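Long-range contacts in protein DltD (Streptococcus thermophilus LMG 18311, PDB 7DXM), which probably transfers D-alanyl groups as the terminal O-acyltransferase of dlt operon-mediated D-alanylation, part of lipoteichoic acid biosynthesis at the bacterial cell membrane: residues 17-22 and 72-77; 48-53 and 341-346; 91-96 and 284-289; 97-102 and 362-367. One frame throughout, in Å; residues are numbered along the deposited sequence.

Contact 1 of 4, residues 17-22 and 72-77; sequences LTNENF and IGQRGS
Phe22 and Ile72 bring the two backbones nearest, with their CA atoms 5.9 Å apart, while Leu17 and Gln74 mark a second approach at 6.6 Å between CA atoms. The contact illustrates how an N-capped helical turn can sit against a loop at the C-terminal end of a parallel strand. Thr18 caps helix 19-22, its OG1 accepting from Asn21 N at 3.2 Å, and segment 72-77 runs out of edge strand 68-72 into a type II beta turn from Gln74 to Ser77. Phe22 carries the apolar half. Its CG is anti to the backbone N (chi1 174°), and the CE2 atom of the ring meets Ile72 CG2 at 3.7 Å. Gly73 N lies in the ring plane, at the edge, 3.6 Å from Phe22 CD2. Phe120 packs edge-to-face with the same ring and Lys28 adds a cation-pi contact, so the phenyl group joins several parts of the fold. The polar half belongs to Gln74, whose chain bends at chi2. Its NE2 donates to Leu17 O along a bent path (127° at the hydrogen), with a modelled length of 2.4 Å that deserves little weight at this resolution. Asn19 crosses Gln74 at about a right angle, the two amide planes being 70° apart; Asn19 OD1 stands 3.3 Å from Gln74 CG, against the aliphatic part of that chain. Within the turn, Gln74 O is gripped twice, by Ser77 N and by Ser77 OG, the latter donating onto an in-plane lone pair at 2.7 Å.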
loop_
_atom_site.group_PDB
_atom_site.type_symbol
_atom_site.label_atom_id
_atom_site.label_comp_id
_atom_site.label_asym_id
_atom_site.label_seq_id
_atom_site.Cartn_x
_atom_site.Cartn_y
_atom_site.Cartn_z
ATOM N N LEU A 17 -7.764 4.801 -8.745
ATOM C CA LEU A 17 -7.732 4.765 -7.277
ATOM C C LEU A 17 -9.142 4.659 -6.681
ATOM O O LEU A 17 -9.518 5.385 -5.757
ATOM C CB LEU A 17 -6.974 5.981 -6.728
ATOM C CG LEU A 17 -5.514 5.869 -7.153
ATOM C CD1 LEU A 17 -4.745 7.150 -6.974
ATOM C CD2 LEU A 17 -4.846 4.752 -6.395
ATOM N N THR A 18 -9.930 3.746 -7.229
ATOM C CA THR A 18 -11.242 3.411 -6.694
ATOM C C THR A 18 -11.229 1.964 -6.227
ATOM O O THR A 18 -10.494 1.132 -6.771
ATOM C CB THR A 18 -12.363 3.584 -7.735
ATOM O OG1 THR A 18 -12.225 2.603 -8.792
ATOM C CG2 THR A 18 -12.310 5.009 -8.313
ATOM N N ASN A 19 -12.061 1.674 -5.227
ATOM C CA ASN A 19 -12.121 0.317 -4.711
ATOM C C ASN A 19 -12.352 -0.666 -5.838
ATOM O O ASN A 19 -11.652 -1.680 -5.956
ATOM C CB ASN A 19 -13.226 0.199 -3.681
ATOM C CG ASN A 19 -12.984 1.073 -2.485
ATOM O OD1 ASN A 19 -11.876 1.595 -2.295
ATOM N ND2 ASN A 19 -14.021 1.258 -1.667
ATOM N N GLU A 20 -13.316 -0.362 -6.707
ATOM C CA GLU A 20 -13.645 -1.299 -7.769
ATOM C C GLU A 20 -12.441 -1.564 -8.660
ATOM O O GLU A 20 -12.269 -2.690 -9.146
ATOM C CB GLU A 20 -14.838 -0.777 -8.569
ATOM C CG GLU A 20 -16.141 -0.765 -7.749
ATOM C CD GLU A 20 -16.695 -2.180 -7.398
ATOM O OE1 GLU A 20 -16.487 -3.178 -8.149
ATOM O OE2 GLU A 20 -17.375 -2.282 -6.349
ATOM N N ASN A 21 -11.578 -0.556 -8.848
ATOM C CA ASN A 21 -10.364 -0.744 -9.630
ATOM C C ASN A 21 -9.315 -1.535 -8.871
ATOM O O ASN A 21 -8.441 -2.153 -9.491
ATOM C CB ASN A 21 -9.783 0.604 -10.043
ATOM C CG ASN A 21 -8.616 0.460 -10.994
ATOM O OD1 ASN A 21 -8.723 -0.192 -12.036
ATOM N ND2 ASN A 21 -7.488 1.050 -10.629
ATOM N N PHE A 22 -9.380 -1.524 -7.544
ATOM C CA PHE A 22 -8.403 -2.257 -6.764
ATOM C C PHE A 22 -8.549 -3.754 -6.991
ATOM O O PHE A 22 -7.554 -4.472 -7.139
ATOM C CB PHE A 22 -8.557 -1.907 -5.290
ATOM C CG PHE A 22 -7.690 -2.723 -4.384
ATOM C CD1 PHE A 22 -8.080 -3.998 -3.995
ATOM C CD2 PHE A 22 -6.490 -2.216 -3.917
ATOM C CE1 PHE A 22 -7.291 -4.742 -3.183
ATOM C CE2 PHE A 22 -5.712 -2.938 -3.080
ATOM C CZ PHE A 22 -6.106 -4.214 -2.717
ATOM N N ILE A 72 -2.145 1.085 -6.459
ATOM C CA ILE A 72 -2.956 -0.007 -5.948
ATOM C C ILE A 72 -3.136 0.224 -4.449
ATOM O O ILE A 72 -2.191 0.044 -3.666
ATOM C CB ILE A 72 -2.303 -1.365 -6.222
ATOM C CG1 ILE A 72 -2.085 -1.539 -7.733
ATOM C CG2 ILE A 72 -3.130 -2.464 -5.628
ATOM C CD1 ILE A 72 -1.381 -2.795 -8.100
ATOM N N GLY A 73 -4.334 0.645 -4.052
ATOM C CA GLY A 73 -4.594 1.017 -2.677
ATOM C C GLY A 73 -5.603 2.133 -2.533
ATOM O O GLY A 73 -5.926 2.843 -3.482
ATOM N N GLN A 74 -6.072 2.296 -1.311
ATOM C CA GLN A 74 -7.159 3.181 -0.923
ATOM C C GLN A 74 -7.291 3.037 0.586
ATOM O O GLN A 74 -6.779 2.078 1.183
ATOM C CB GLN A 74 -8.485 2.837 -1.603
ATOM C CG GLN A 74 -9.586 3.814 -1.312
ATOM C CD GLN A 74 -9.468 4.989 -2.224
ATOM O OE1 GLN A 74 -9.598 6.149 -1.809
ATOM N NE2 GLN A 74 -9.213 4.701 -3.507
ATOM N N ARG A 75 -8.002 3.985 1.194
ATOM C CA ARG A 75 -8.068 4.037 2.640
ATOM C C ARG A 75 -8.568 2.712 3.195
ATOM O O ARG A 75 -9.586 2.180 2.756
ATOM C CB ARG A 75 -8.975 5.203 3.060
ATOM C CG ARG A 75 -9.403 5.129 4.487
ATOM C CD ARG A 75 -9.218 6.407 5.254
ATOM N NE ARG A 75 -9.637 6.148 6.628
ATOM C CZ ARG A 75 -10.122 7.063 7.464
ATOM N NH1 ARG A 75 -10.241 8.327 7.071
ATOM N NH2 ARG A 75 -10.505 6.709 8.691
ATOM N N GLY A 76 -7.800 2.125 4.086
ATOM C CA GLY A 76 -8.177 0.842 4.613
ATOM C C GLY A 76 -7.606 -0.368 3.908
ATOM O O GLY A 76 -7.866 -1.491 4.358
ATOM N N SER A 77 -6.833 -0.195 2.832
ATOM C CA SER A 77 -6.230 -1.346 2.144
ATOM C C SER A 77 -4.869 -1.699 2.759
ATOM O O SER A 77 -3.804 -1.416 2.197
ATOM C CB SER A 77 -6.105 -1.060 0.655
ATOM O OG SER A 77 -5.218 0.011 0.427
#

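Contact 2 of 4, residues 48-53 and 341-346; sequences WLRFDA and FMQDTI
The guanidinium of Arg50 presents one of its faces to the carboxylate of Asp344: Asp344 CG stands 3.8 Å above the guanidinium plane, over its centre, and the two planes are 70° apart. Another flat group, the Phe51 ring, has Trp48 O over one face, offset toward the rim, and also stacks with His55. As modelled, the Arg50–Asp344 pair is a salt bridge of charges rather than of aimed N-H groups. Asp344 OD2 is placed 2.9 Å from Arg50 NE but well out of the guanidinium plane, and its exact position is doubtful because it sits too close to a neighbour. Gln343 fills the region beside this pair. Its CG is anti to the backbone N (chi1 -176°) and the chain continues extended, which carries the amide group across to segment 48-53, CD coming 3.7 Å from Arg50 CB. There it runs antiparallel alongside the Asp52 side chain. With the amide turned over, as is likely, a hydrogen bond between Gln343 and Asp52 OD2 becomes possible. Asp52 is gripped from both sides: OD1 accepts from Leu54 N in its own loop, OD2 from Trp350 N beyond the other segment. Ser46, His347 and Asp344 have the geometry of a catalytic triad, consistent with the SGNH hydrolase clan; the bond between Asp344 OD2 and His347 ND1 is weak and subject to the same uncertainty. Arg50 NH1 also forms a salt bridge to a bound sulfate, probably from the crystallisation liquor, consistent with Arg50 offering positive charge to an anion beside a putative active site.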
loop_
_atom_site.group_PDB
_atom_site.type_symbol
_atom_site.label_atom_id
_atom_site.label_comp_id
_atom_site.label_asym_id
_atom_site.label_seq_id
_atom_site.Cartn_x
_atom_site.Cartn_y
_atom_site.Cartn_z
ATOM N N TRP A 48 -1.790 7.928 -2.117
ATOM C CA TRP A 48 -1.712 8.130 -3.555
ATOM C C TRP A 48 -2.713 9.151 -4.067
ATOM O O TRP A 48 -2.582 9.601 -5.210
ATOM C CB TRP A 48 -1.939 6.809 -4.277
ATOM C CG TRP A 48 -1.037 5.694 -3.890
ATOM C CD1 TRP A 48 -1.397 4.398 -3.664
ATOM C CD2 TRP A 48 0.382 5.749 -3.717
ATOM N NE1 TRP A 48 -0.287 3.636 -3.361
ATOM C CE2 TRP A 48 0.816 4.444 -3.390
ATOM C CE3 TRP A 48 1.334 6.770 -3.819
ATOM C CZ2 TRP A 48 2.145 4.143 -3.169
ATOM C CZ3 TRP A 48 2.655 6.469 -3.591
ATOM C CH2 TRP A 48 3.052 5.167 -3.271
ATOM N N LEU A 49 -3.718 9.516 -3.274
ATOM C CA LEU A 49 -4.691 10.484 -3.754
ATOM C C LEU A 49 -4.239 11.920 -3.591
ATOM O O LEU A 49 -4.976 12.825 -4.003
ATOM C CB LEU A 49 -6.014 10.320 -3.020
ATOM C CG LEU A 49 -6.621 8.962 -3.261
ATOM C CD1 LEU A 49 -7.778 8.770 -2.311
ATOM C CD2 LEU A 49 -7.059 8.920 -4.696
ATOM N N ARG A 50 -3.076 12.161 -2.975
ATOM C CA ARG A 50 -2.642 13.529 -2.689
ATOM C C ARG A 50 -1.945 14.081 -3.926
ATOM O O ARG A 50 -0.733 14.299 -3.963
ATOM C CB ARG A 50 -1.751 13.591 -1.458
ATOM C CG ARG A 50 -2.520 13.582 -0.144
ATOM C CD ARG A 50 -3.075 12.193 0.056
ATOM N NE ARG A 50 -3.801 11.997 1.299
ATOM C CZ ARG A 50 -5.025 12.427 1.533
ATOM N NH1 ARG A 50 -5.567 12.177 2.710
ATOM N NH2 ARG A 50 -5.681 13.117 0.610
ATOM N N PHE A 51 -2.745 14.295 -4.965
ATOM C CA PHE A 51 -2.188 14.821 -6.193
ATOM C C PHE A 51 -1.705 16.238 -5.951
ATOM O O PHE A 51 -2.343 17.014 -5.227
ATOM C CB PHE A 51 -3.211 14.773 -7.322
ATOM C CG PHE A 51 -3.648 13.379 -7.665
ATOM C CD1 PHE A 51 -2.849 12.564 -8.450
ATOM C CD2 PHE A 51 -4.840 12.877 -7.183
ATOM C CE1 PHE A 51 -3.230 11.273 -8.749
ATOM C CE2 PHE A 51 -5.234 11.590 -7.474
ATOM C CZ PHE A 51 -4.429 10.785 -8.259
ATOM N N ASP A 52 -0.523 16.522 -6.477
ATOM C CA ASP A 52 0.033 17.858 -6.613
ATOM C C ASP A 52 1.131 17.761 -7.667
ATOM O O ASP A 52 1.408 16.686 -8.205
ATOM C CB ASP A 52 0.549 18.406 -5.275
ATOM C CG ASP A 52 1.690 17.604 -4.714
ATOM O OD1 ASP A 52 2.606 17.254 -5.483
ATOM O OD2 ASP A 52 1.702 17.356 -3.488
ATOM N N ALA A 53 1.786 18.881 -7.938
ATOM C CA ALA A 53 2.686 18.899 -9.078
ATOM C C ALA A 53 3.867 17.939 -8.926
ATOM O O ALA A 53 4.464 17.578 -9.939
ATOM C CB ALA A 53 3.164 20.329 -9.325
ATOM N N PHE A 341 7.116 18.726 4.233
ATOM C CA PHE A 341 7.273 17.320 3.902
ATOM C C PHE A 341 5.915 16.650 3.740
ATOM O O PHE A 341 5.734 15.815 2.843
ATOM C CB PHE A 341 8.097 16.623 4.979
ATOM C CG PHE A 341 8.862 15.427 4.482
ATOM C CD1 PHE A 341 10.119 15.577 3.903
ATOM C CD2 PHE A 341 8.335 14.152 4.605
ATOM C CE1 PHE A 341 10.826 14.483 3.459
ATOM C CE2 PHE A 341 9.032 13.050 4.163
ATOM C CZ PHE A 341 10.292 13.213 3.588
ATOM N N MET A 342 4.947 17.008 4.586
ATOM C CA MET A 342 3.618 16.419 4.540
ATOM C C MET A 342 2.654 17.352 3.832
ATOM O O MET A 342 2.778 18.580 3.928
ATOM C CB MET A 342 3.088 16.139 5.939
ATOM C CG MET A 342 4.067 15.479 6.834
ATOM S SD MET A 342 4.005 13.728 6.510
ATOM C CE MET A 342 5.318 13.556 5.366
ATOM N N GLN A 343 1.679 16.753 3.124
ATOM C CA GLN A 343 0.597 17.525 2.523
ATOM C C GLN A 343 -0.606 17.647 3.449
ATOM O O GLN A 343 -1.283 18.678 3.455
ATOM C CB GLN A 343 0.168 16.903 1.197
ATOM C CG GLN A 343 -0.892 17.751 0.508
ATOM C CD GLN A 343 -1.327 17.212 -0.834
ATOM O OE1 GLN A 343 -0.503 16.998 -1.719
ATOM N NE2 GLN A 343 -2.631 16.990 -0.994
ATOM N N ASP A 344 -0.878 16.606 4.230
ATOM C CA ASP A 344 -1.941 16.601 5.230
ATOM C C ASP A 344 -1.291 16.384 6.581
ATOM O O ASP A 344 -0.156 16.814 6.825
ATOM C CB ASP A 344 -2.901 15.418 5.074
ATOM C CG ASP A 344 -3.428 15.254 3.684
ATOM O OD1 ASP A 344 -3.860 16.259 3.023
ATOM O OD2 ASP A 344 -3.408 14.074 3.262
ATOM N N THR A 345 -2.027 15.663 7.436
ATOM C CA THR A 345 -1.554 15.249 8.747
ATOM C C THR A 345 -0.600 14.065 8.647
ATOM O O THR A 345 0.499 14.111 9.200
ATOM C CB THR A 345 -2.743 14.885 9.632
ATOM O OG1 THR A 345 -3.429 13.765 9.064
ATOM C CG2 THR A 345 -3.712 16.040 9.732
ATOM N N ILE A 346 -1.005 12.988 7.962
ATOM C CA ILE A 346 -0.225 11.747 7.944
ATOM C C ILE A 346 0.155 11.287 6.541
ATOM O O ILE A 346 0.603 10.147 6.360
ATOM C CB ILE A 346 -0.984 10.615 8.647
ATOM C CG1 ILE A 346 -2.291 10.330 7.908
ATOM C CG2 ILE A 346 -1.226 10.965 10.055
ATOM C CD1 ILE A 346 -2.822 8.969 8.213
#

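Contact 3 of 4, residues 91-96 and 284-289; sequences PELQNG and SNTNVI
Leu93 and Thr286 meet in the inner, tightly bonded part of this contact, whereas Gln94, Asn95 and Asn285 make up its outer side toward solvent. On the inside, Thr286 OG1, anti to its own carbonyl carbon (chi1 -62°), donates to Leu93 O, tilted from the carbonyl plane. Gly96 N reaches the same oxygen from the other face of that plane, so two donors grip Leu93 O from opposite sides. Leu93 CB and Ser284 CB pack 4.0 Å apart alongside. Two backbone bonds then tie the segments directly. Asn95 N donates to Ser284 O at 2.9 Å, and Asn287 N donates to Gly96 O, also at 2.9 Å. The arrangement is a worked example of two helix-to-strand connections running side by side in an alpha/beta fold. Leu93 to Gly96 form a type II beta turn leading into strand 97-101, while Asn285, with positive phi, closes helix 270-283 in a Schellman motif before strand 287-292, the parallel neighbour of strand 97-101 in the sheet. Gly96 completes its turn so close to Leu93 O that a CB would be crowded. The outer side is different in kind, resting on amide side chains. Asn285 ND2 points straight at Asn95 OD1, a hydrogen bond modelled as very short, with the two amide planes 78° apart. Gln94 bends at chi2 and folds back over Ser284, its NE2 ending 3.5 Å from Ser284 O and its OE1 3.8 Å from Ser284 OG.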
loop_
_atom_site.group_PDB
_atom_site.type_symbol
_atom_site.label_atom_id
_atom_site.label_comp_id
_atom_site.label_asym_id
_atom_site.label_seq_id
_atom_site.Cartn_x
_atom_site.Cartn_y
_atom_site.Cartn_z
ATOM N N PRO A 91 1.425 -13.562 -11.872
ATOM C CA PRO A 91 2.448 -13.406 -12.919
ATOM C C PRO A 91 3.096 -12.041 -12.942
ATOM O O PRO A 91 4.317 -11.941 -13.143
ATOM C CB PRO A 91 1.657 -13.664 -14.206
ATOM C CG PRO A 91 0.628 -14.611 -13.811
ATOM C CD PRO A 91 0.193 -14.132 -12.444
ATOM N N GLU A 92 2.315 -10.980 -12.731
ATOM C CA GLU A 92 2.868 -9.642 -12.839
ATOM C C GLU A 92 3.848 -9.323 -11.720
ATOM O O GLU A 92 4.546 -8.312 -11.815
ATOM C CB GLU A 92 1.735 -8.622 -12.905
ATOM C CG GLU A 92 0.888 -8.728 -14.194
ATOM C CD GLU A 92 -0.021 -9.973 -14.229
ATOM O OE1 GLU A 92 -0.054 -10.724 -13.213
ATOM O OE2 GLU A 92 -0.693 -10.212 -15.271
ATOM N N LEU A 93 3.963 -10.162 -10.695
ATOM C CA LEU A 93 4.970 -9.931 -9.667
ATOM C C LEU A 93 6.239 -10.730 -9.900
ATOM O O LEU A 93 7.249 -10.471 -9.231
ATOM C CB LEU A 93 4.430 -10.257 -8.262
ATOM C CG LEU A 93 3.282 -9.417 -7.676
ATOM C CD1 LEU A 93 2.756 -10.025 -6.367
ATOM C CD2 LEU A 93 3.652 -7.961 -7.464
ATOM N N GLN A 94 6.217 -11.681 -10.832
ATOM C CA GLN A 94 7.293 -12.662 -10.923
ATOM C C GLN A 94 8.574 -11.993 -11.373
ATOM O O GLN A 94 8.646 -11.462 -12.485
ATOM C CB GLN A 94 6.912 -13.774 -11.894
ATOM C CG GLN A 94 7.775 -14.996 -11.763
ATOM C CD GLN A 94 7.498 -15.760 -10.492
ATOM O OE1 GLN A 94 6.354 -15.812 -10.019
ATOM N NE2 GLN A 94 8.547 -16.346 -9.912
ATOM N N ASN A 95 9.584 -12.013 -10.513
ATOM C CA ASN A 95 10.859 -11.388 -10.846
ATOM C C ASN A 95 10.628 -9.923 -11.193
ATOM O O ASN A 95 11.245 -9.378 -12.104
ATOM C CB ASN A 95 11.573 -12.132 -12.000
ATOM C CG ASN A 95 11.852 -13.648 -11.701
ATOM O OD1 ASN A 95 12.480 -14.003 -10.693
ATOM N ND2 ASN A 95 11.375 -14.526 -12.589
ATOM N N GLY A 96 9.704 -9.283 -10.475
ATOM C CA GLY A 96 9.300 -7.926 -10.763
ATOM C C GLY A 96 9.885 -6.904 -9.798
ATOM O O GLY A 96 10.683 -7.211 -8.920
ATOM N N SER A 284 7.310 -14.998 -5.154
ATOM C CA SER A 284 7.296 -14.466 -6.517
ATOM C C SER A 284 8.623 -13.853 -6.944
ATOM O O SER A 284 8.729 -13.356 -8.074
ATOM C CB SER A 284 6.180 -13.437 -6.685
ATOM O OG SER A 284 4.942 -14.052 -7.015
ATOM N N ASN A 285 9.637 -13.907 -6.078
ATOM C CA ASN A 285 10.949 -13.299 -6.310
ATOM C C ASN A 285 10.801 -11.843 -6.774
ATOM O O ASN A 285 11.260 -11.434 -7.847
ATOM C CB ASN A 285 11.776 -14.129 -7.301
ATOM C CG ASN A 285 13.237 -13.644 -7.411
ATOM O OD1 ASN A 285 13.919 -13.378 -6.397
ATOM N ND2 ASN A 285 13.714 -13.511 -8.655
ATOM N N THR A 286 10.144 -11.054 -5.939
ATOM C CA THR A 286 9.896 -9.665 -6.267
ATOM C C THR A 286 10.852 -8.772 -5.496
ATOM O O THR A 286 11.154 -9.019 -4.321
ATOM C CB THR A 286 8.457 -9.274 -5.960
ATOM O OG1 THR A 286 7.584 -10.067 -6.773
ATOM C CG2 THR A 286 8.239 -7.779 -6.244
ATOM N N ASN A 287 11.332 -7.738 -6.164
ATOM C CA ASN A 287 12.263 -6.810 -5.557
ATOM C C ASN A 287 11.512 -5.522 -5.217
ATOM O O ASN A 287 11.008 -4.818 -6.105
ATOM C CB ASN A 287 13.449 -6.572 -6.480
ATOM C CG ASN A 287 14.543 -5.830 -5.792
ATOM O OD1 ASN A 287 14.782 -6.027 -4.594
ATOM N ND2 ASN A 287 15.199 -4.936 -6.527
ATOM N N VAL A 288 11.432 -5.227 -3.927
ATOM C CA VAL A 288 10.527 -4.216 -3.412
ATOM C C VAL A 288 11.344 -3.196 -2.659
ATOM O O VAL A 288 12.346 -3.544 -2.027
ATOM C CB VAL A 288 9.466 -4.833 -2.482
ATOM C CG1 VAL A 288 8.401 -3.834 -2.192
ATOM C CG2 VAL A 288 8.866 -6.101 -3.092
ATOM N N ILE A 289 10.929 -1.940 -2.738
ATOM C CA ILE A 289 11.384 -0.905 -1.818
ATOM C C ILE A 289 10.198 -0.531 -0.942
ATOM O O ILE A 289 9.104 -0.234 -1.450
ATOM C CB ILE A 289 11.966 0.318 -2.556
ATOM C CG1 ILE A 289 12.492 1.340 -1.558
ATOM C CG2 ILE A 289 10.957 0.972 -3.513
ATOM C CD1 ILE A 289 13.164 2.528 -2.226
#

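Contact 4 of 4, residues 97-102 and 362-367; sequences TAVYVL and SFVSNP
Thr97 and Pro367 bring the backbones nearest, their CA atoms 6.6 Å apart where the start of strand 97-101 meets the residues just beyond helix 351-365. No hydrogen bond crosses; the contact is mainly van der Waals packing. Thr97 contributes a methyl group: CG2, anti to its carbonyl carbon, reaches Pro367 CB at 4.0 Å, and the two side chains are inclined obliquely to one another. Further along the strand, Val99 turns one branch to the helix. Its CG2 meets Val364 CG2 at 3.8 Å, branch against branch, with the side chains crossing at about a right angle. Phe363 comes between these two meetings. Its CG is anti to the backbone N (chi1 -179°); ring atom CE1 lies 4.0 Å from Ala98 O and 4.4 Å from Thr97 CG2, and both partners approach the ring obliquely. The same ring also touches Asn287 and Ile289 of the adjoining strand, while Val364 packs on Val40 and Tyr42 of strand 39-43, so that consecutive helix residues spread over three strands. Within the segment, Asn366 ND2 donates to Ser362 O. Tyr100, next to Val99, faces the other way, against Val277 and Phe281 of helix 270-283. Strand 97-101 is thus covered on both faces by helices, as expected of the middle strand of the three-layer alpha/beta/alpha sandwich, strand order 2-1-3-4-5, characteristic of SGNH hydrolases.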
loop_
_atom_site.group_PDB
_atom_site.type_symbol
_atom_site.label_atom_id
_atom_site.label_comp_id
_atom_site.label_asym_id
_atom_site.label_seq_id
_atom_site.Cartn_x
_atom_site.Cartn_y
_atom_site.Cartn_z
ATOM N N THR A 97 9.471 -5.657 -9.974
ATOM C CA THR A 97 9.901 -4.620 -9.042
ATOM C C THR A 97 8.672 -3.839 -8.580
ATOM O O THR A 97 7.755 -3.586 -9.360
ATOM C CB THR A 97 11.037 -3.674 -9.651
ATOM O OG1 THR A 97 10.807 -3.420 -11.042
ATOM C CG2 THR A 97 12.461 -4.287 -9.522
ATOM N N ALA A 98 8.633 -3.495 -7.296
ATOM C CA ALA A 98 7.409 -2.991 -6.693
ATOM C C ALA A 98 7.743 -1.994 -5.596
ATOM O O ALA A 98 8.785 -2.108 -4.934
ATOM C CB ALA A 98 6.573 -4.136 -6.111
ATOM N N VAL A 99 6.850 -1.016 -5.402
ATOM C CA VAL A 99 6.944 -0.090 -4.271
ATOM C C VAL A 99 5.855 -0.463 -3.283
ATOM O O VAL A 99 4.726 -0.738 -3.685
ATOM C CB VAL A 99 6.790 1.381 -4.699
ATOM C CG1 VAL A 99 6.829 2.298 -3.498
ATOM C CG2 VAL A 99 7.846 1.733 -5.676
ATOM N N TYR A 100 6.179 -0.475 -1.999
ATOM C CA TYR A 100 5.176 -0.831 -1.001
ATOM C C TYR A 100 5.286 0.098 0.197
ATOM O O TYR A 100 6.215 -0.037 0.999
ATOM C CB TYR A 100 5.325 -2.278 -0.565
ATOM C CG TYR A 100 4.154 -2.767 0.256
ATOM C CD1 TYR A 100 4.043 -2.460 1.608
ATOM C CD2 TYR A 100 3.154 -3.547 -0.327
ATOM C CE1 TYR A 100 2.976 -2.925 2.355
ATOM C CE2 TYR A 100 2.083 -4.016 0.409
ATOM C CZ TYR A 100 1.996 -3.710 1.759
ATOM O OH TYR A 100 0.926 -4.163 2.512
ATOM N N VAL A 101 4.331 1.019 0.328
ATOM C CA VAL A 101 4.280 1.921 1.472
ATOM C C VAL A 101 3.686 1.159 2.645
ATOM O O VAL A 101 2.580 0.617 2.548
ATOM C CB VAL A 101 3.447 3.169 1.167
ATOM C CG1 VAL A 101 3.711 4.210 2.217
ATOM C CG2 VAL A 101 3.729 3.678 -0.223
ATOM N N LEU A 102 4.430 1.101 3.744
ATOM C CA LEU A 102 3.941 0.642 5.045
ATOM C C LEU A 102 3.450 1.862 5.808
ATOM O O LEU A 102 4.256 2.625 6.342
ATOM C CB LEU A 102 5.065 -0.039 5.802
ATOM C CG LEU A 102 5.597 -1.254 5.084
ATOM C CD1 LEU A 102 6.927 -1.670 5.673
ATOM C CD2 LEU A 102 4.549 -2.313 5.299
ATOM N N SER A 362 15.209 6.213 -8.486
ATOM C CA SER A 362 16.405 5.422 -8.716
ATOM C C SER A 362 16.111 3.943 -8.542
ATOM O O SER A 362 16.614 3.118 -9.319
ATOM C CB SER A 362 17.529 5.836 -7.776
ATOM O OG SER A 362 18.329 4.688 -7.492
ATOM N N PHE A 363 15.303 3.574 -7.525
ATOM C CA PHE A 363 15.030 2.143 -7.357
ATOM C C PHE A 363 14.245 1.564 -8.539
ATOM O O PHE A 363 14.502 0.426 -8.960
ATOM C CB PHE A 363 14.292 1.870 -6.041
ATOM C CG PHE A 363 14.014 0.401 -5.804
ATOM C CD1 PHE A 363 12.854 -0.183 -6.284
ATOM C CD2 PHE A 363 14.927 -0.390 -5.113
ATOM C CE1 PHE A 363 12.614 -1.517 -6.091
ATOM C CE2 PHE A 363 14.701 -1.724 -4.915
ATOM C CZ PHE A 363 13.540 -2.298 -5.404
ATOM N N VAL A 364 13.285 2.317 -9.079
ATOM C CA VAL A 364 12.331 1.748 -10.033
ATOM C C VAL A 364 12.827 1.896 -11.456
ATOM O O VAL A 364 12.515 1.072 -12.324
ATOM C CB VAL A 364 10.933 2.394 -9.886
ATOM C CG1 VAL A 364 9.979 1.857 -10.978
ATOM C CG2 VAL A 364 10.336 2.185 -8.484
ATOM N N SER A 365 13.560 2.980 -11.712
ATOM C CA SER A 365 14.130 3.237 -13.027
ATOM C C SER A 365 15.249 2.265 -13.334
ATOM O O SER A 365 15.564 2.030 -14.504
ATOM C CB SER A 365 14.646 4.679 -13.096
ATOM O OG SER A 365 14.571 5.178 -14.425
ATOM N N ASN A 366 15.833 1.679 -12.303
ATOM C CA ASN A 366 17.008 0.846 -12.435
ATOM C C ASN A 366 16.682 -0.501 -11.802
ATOM O O ASN A 366 17.202 -0.847 -10.723
ATOM C CB ASN A 366 18.211 1.552 -11.815
ATOM C CG ASN A 366 18.528 2.854 -12.524
ATOM O OD1 ASN A 366 19.341 2.885 -13.446
ATOM N ND2 ASN A 366 17.860 3.926 -12.130
ATOM N N PRO A 367 15.840 -1.304 -12.459
ATOM C CA PRO A 367 15.480 -2.602 -11.885
ATOM C C PRO A 367 16.700 -3.512 -11.784
ATOM O O PRO A 367 17.555 -3.553 -12.669
ATOM C CB PRO A 367 14.436 -3.156 -12.867
ATOM C CG PRO A 367 14.264 -2.123 -13.919
ATOM C CD PRO A 367 15.411 -1.188 -13.861
#

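All four contacts gather around one parallel sheet. Contacts 3 and 4 are closest, with centres 10 Å apart: backbone bonds between strands 97-101 and 287-292 probably join them, Ala98 N lying 3.0 Å from Asn287 O. Contact 4 also meets contact 2, where Val101 CG2 packs on Trp48 CZ2 at 3.4 Å. Contacts 1 and 2, centred 17 Å apart, touch where Leu49 lies against Leu17 and Gln74 and where Leu17 also meets Trp48 and Phe51. These two border the putative Ser46-His347-Asp344 site: contact 2 contains Asp344, and its Arg50 pairs with a sulfate probably from the crystallisation liquor, while Gln74 of contact 1 lies nearby. Contact 3 is remote, its centre about 27 Å from that of contact 2.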